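Local coordinates for Exo-alpha-sialidase (Clostridium perfringens, PDB 2V72), which binds galactose through a family 32 carbohydrate-binding module of the NanJ sialidase, probably helping the enzyme to attach to host glycans, at residues Gln53-Asn58 / Ala137-Tyr142. Sequence-based numbering, arbitrary orientation.
With CA (calcium ion), chain B.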
ATOM      1  N   GLN A  53      -5.910   9.761   1.001  1.00 47.52           N
ATOM      2  CA  GLN A  53      -5.329   9.515  -0.314  1.00 46.95           C
ATOM      3  C   GLN A  53      -5.014   8.028  -0.343  1.00 46.82           C
ATOM      4  O   GLN A  53      -4.933   7.397   0.714  1.00 47.09           O
ATOM      5  CB  GLN A  53      -4.056  10.349  -0.539  1.00 46.53           C
ATOM      6  CG  GLN A  53      -4.257  11.870  -0.504  1.00 46.23           C
ATOM      7  CD  GLN A  53      -5.079  12.412  -1.676  1.00 46.35           C
ATOM      8  OE1 GLN A  53      -5.024  11.888  -2.795  1.00 46.07           O
ATOM      9  NE2 GLN A  53      -5.839  13.469  -1.417  1.00 45.28           N
ATOM     10  N   SER A  54      -4.835   7.465  -1.536  1.00 46.56           N
ATOM     11  CA  SER A  54      -4.702   6.021  -1.673  1.00 46.48           C
ATOM     12  C   SER A  54      -3.653   5.609  -2.694  1.00 46.26           C
ATOM     13  O   SER A  54      -3.263   6.404  -3.544  1.00 46.06           O
ATOM     14  CB  SER A  54      -6.050   5.408  -2.052  1.00 46.61           C
ATOM     15  OG  SER A  54      -6.447   5.840  -3.339  1.00 47.04           O
ATOM     16  N   LEU A  55      -3.203   4.360  -2.580  1.00 46.12           N
ATOM     17  CA  LEU A  55      -2.291   3.749  -3.536  1.00 45.99           C
ATOM     18  C   LEU A  55      -2.953   2.478  -4.038  1.00 46.54           C
ATOM     19  O   LEU A  55      -3.326   1.613  -3.244  1.00 46.60           O
ATOM     20  CB  LEU A  55      -0.943   3.428  -2.879  1.00 45.67           C
ATOM     21  CG  LEU A  55       0.045   2.487  -3.589  1.00 45.68           C
ATOM     22  CD1 LEU A  55       0.773   3.175  -4.728  1.00 43.90           C
ATOM     23  CD2 LEU A  55       1.052   1.891  -2.603  1.00 45.50           C
ATOM     24  N   SER A  56      -3.134   2.381  -5.352  1.00 46.67           N
ATOM     25  CA  SER A  56      -3.704   1.182  -5.945  1.00 46.91           C
ATOM     26  C   SER A  56      -2.588   0.418  -6.606  1.00 47.33           C
ATOM     27  O   SER A  56      -1.751   1.003  -7.301  1.00 47.32           O
ATOM     28  CB  SER A  56      -4.792   1.516  -6.972  1.00 46.84           C
ATOM     29  OG  SER A  56      -5.843   2.250  -6.380  1.00 45.87           O
ATOM     30  N   VAL A  57      -2.570  -0.886  -6.365  1.00 47.77           N
ATOM     31  CA  VAL A  57      -1.596  -1.767  -6.966  1.00 48.73           C
ATOM     32  C   VAL A  57      -2.333  -2.873  -7.719  1.00 49.47           C
ATOM     33  O   VAL A  57      -3.038  -3.698  -7.116  1.00 49.75           O
ATOM     34  CB  VAL A  57      -0.642  -2.376  -5.898  1.00 48.78           C
ATOM     35  CG1 VAL A  57       0.379  -3.292  -6.552  1.00 49.09           C
ATOM     36  CG2 VAL A  57       0.057  -1.273  -5.113  1.00 48.52           C
ATOM     37  N   ASN A  58      -2.180  -2.868  -9.038  1.00 49.98           N
ATOM     38  CA  ASN A  58      -2.717  -3.926  -9.878  1.00 50.49           C
ATOM     39  C   ASN A  58      -1.772  -5.106  -9.849  1.00 50.86           C
ATOM     40  O   ASN A  58      -0.555  -4.935  -9.921  1.00 50.83           O
ATOM     41  CB  ASN A  58      -2.926  -3.436 -11.308  1.00 50.42           C
ATOM     42  CG  ASN A  58      -3.693  -4.426 -12.148  1.00 50.48           C
ATOM     43  OD1 ASN A  58      -3.118  -5.361 -12.709  1.00 49.06           O
ATOM     44  ND2 ASN A  58      -5.008  -4.224 -12.242  1.00 51.13           N
ATOM     45  N   ALA A 137       7.258   2.640   1.484  1.00 43.43           N
ATOM     46  CA  ALA A 137       8.519   2.393   0.788  1.00 43.72           C
ATOM     47  C   ALA A 137       8.472   1.097  -0.019  1.00 43.74           C
ATOM     48  O   ALA A 137       9.037   1.030  -1.111  1.00 43.80           O
ATOM     49  CB  ALA A 137       9.705   2.402   1.774  1.00 43.54           C
ATOM     50  N   GLU A 138       7.794   0.083   0.517  1.00 44.08           N
ATOM     51  CA  GLU A 138       7.603  -1.194  -0.183  1.00 44.68           C
ATOM     52  C   GLU A 138       6.252  -1.843   0.125  1.00 44.96           C
ATOM     53  O   GLU A 138       5.764  -1.787   1.254  1.00 45.07           O
ATOM     54  CB  GLU A 138       8.725  -2.187   0.138  1.00 44.92           C
ATOM     55  CG  GLU A 138       9.995  -2.019  -0.668  1.00 45.54           C
ATOM     56  CD  GLU A 138       9.769  -2.150  -2.151  1.00 46.57           C
ATOM     57  OE1 GLU A 138       9.366  -3.241  -2.614  1.00 47.16           O
ATOM     58  OE2 GLU A 138      10.007  -1.154  -2.860  1.00 47.75           O
ATOM     59  N   LEU A 139       5.659  -2.451  -0.900  1.00 45.09           N
ATOM     60  CA  LEU A 139       4.417  -3.181  -0.759  1.00 45.19           C
ATOM     61  C   LEU A 139       4.548  -4.537  -1.437  1.00 44.99           C
ATOM     62  O   LEU A 139       4.881  -4.623  -2.624  1.00 45.00           O
ATOM     63  CB  LEU A 139       3.238  -2.396  -1.345  1.00 45.52           C
ATOM     64  CG  LEU A 139       1.888  -3.030  -1.005  1.00 46.24           C
ATOM     65  CD1 LEU A 139       0.875  -1.988  -0.583  1.00 48.12           C
ATOM     66  CD2 LEU A 139       1.358  -3.909  -2.140  1.00 46.73           C
ATOM     67  N   ASN A 140       4.295  -5.589  -0.664  1.00 44.28           N
ATOM     68  CA  ASN A 140       4.385  -6.945  -1.167  1.00 43.84           C
ATOM     69  C   ASN A 140       3.078  -7.688  -0.940  1.00 44.16           C
ATOM     70  O   ASN A 140       2.353  -7.413   0.025  1.00 44.04           O
ATOM     71  CB  ASN A 140       5.552  -7.676  -0.503  1.00 43.36           C
ATOM     72  CG  ASN A 140       6.883  -7.221  -1.027  1.00 42.31           C
ATOM     73  OD1 ASN A 140       7.320  -7.661  -2.092  1.00 40.63           O
ATOM     74  ND2 ASN A 140       7.537  -6.323  -0.293  1.00 40.66           N
ATOM     75  N   VAL A 141       2.766  -8.607  -1.848  1.00 44.42           N
ATOM     76  CA  VAL A 141       1.500  -9.336  -1.781  1.00 45.36           C
ATOM     77  C   VAL A 141       1.798 -10.818  -1.868  1.00 45.52           C
ATOM     78  O   VAL A 141       2.557 -11.262  -2.731  1.00 45.71           O
ATOM     79  CB  VAL A 141       0.494  -8.908  -2.884  1.00 45.34           C
ATOM     80  CG1 VAL A 141      -0.891  -9.478  -2.595  1.00 46.20           C
ATOM     81  CG2 VAL A 141       0.399  -7.385  -2.979  1.00 45.58           C
ATOM     82  N   TYR A 142       1.218 -11.577  -0.953  1.00 45.88           N
ATOM     83  CA  TYR A 142       1.565 -12.977  -0.839  1.00 46.08           C
ATOM     84  C   TYR A 142       0.375 -13.855  -1.141  1.00 46.56           C
ATOM     85  O   TYR A 142      -0.759 -13.503  -0.807  1.00 46.68           O
ATOM     86  CB  TYR A 142       2.150 -13.257   0.547  1.00 45.78           C
ATOM     87  CG  TYR A 142       3.417 -12.479   0.794  1.00 45.38           C
ATOM     88  CD1 TYR A 142       3.372 -11.174   1.296  1.00 45.23           C
ATOM     89  CD2 TYR A 142       4.661 -13.028   0.493  1.00 45.03           C
ATOM     90  CE1 TYR A 142       4.532 -10.453   1.509  1.00 45.42           C
ATOM     91  CE2 TYR A 142       5.830 -12.311   0.704  1.00 45.04           C
ATOM     92  CZ  TYR A 142       5.757 -11.026   1.207  1.00 45.19           C
ATOM     93  OH  TYR A 142       6.908 -10.311   1.414  1.00 44.73           O
TER
HETATM   94 CA    CA B1139      10.603   1.180  -2.817  1.00 42.43          CA
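Leu-139 presents its two methyl groups to different residues of strand 53-58. CD1 meets Leu-55 CD2 at 4.4 Å, while CD2 lies 4.2 Å from Val-57 CG2, so the forked end of one leucine spans two successive inward-facing residues of the opposing strand. CG of Leu-139 stands anti to the backbone N (chi1 -170°), carrying the fork across to that strand, and chi2, at 136°, lies away from the staggered positions, turning CD1 toward Leu-55 and CD2 toward Val-57. One branch of Val-57 makes the approach: CG2, beside the backbone N and anti to the carbonyl carbon. The valine and leucine side chains run past each other in opposite directions instead of meeting head-on. All three residues are buried, and the contact is apolar and light, resting on two methyl pairs. The closest CA atoms, those of Val-57 and Leu-139, are 8.8 Å apart. The backbone of 53-58 pairs with strand 121-129 (Leu-55 with Ile-124, Val-57 with Ile-122), whereas strand 135-142 pairs with 62-71 in the other sheet, and Leu-139 O accepts a hydrogen bond from Gln-13 NE2. Val-141, next on the inward side, packs on Ile-122 and Val-65.

At the start of segment 137-142, Ala-137 and Glu-138 both face Thr-71 in a classic beta bulge. Here the chain grips calcium twice, through Ala-137 O at 2.3 Å and Glu-138 OE2 at 2.4 Å. A bend at chi2 (-59°) folds the glutamate back so that its carboxylate reaches the ion beside the preceding carbonyl. Ser-31, Asp-34, Asn-36 and Thr-39 supply further ligands. Apolar residues meeting between two antiparallel sheets, with calcium at the sandwich margin, are characteristic of the F5/8 type C (discoidin-like) beta-sandwich of family 32 modules.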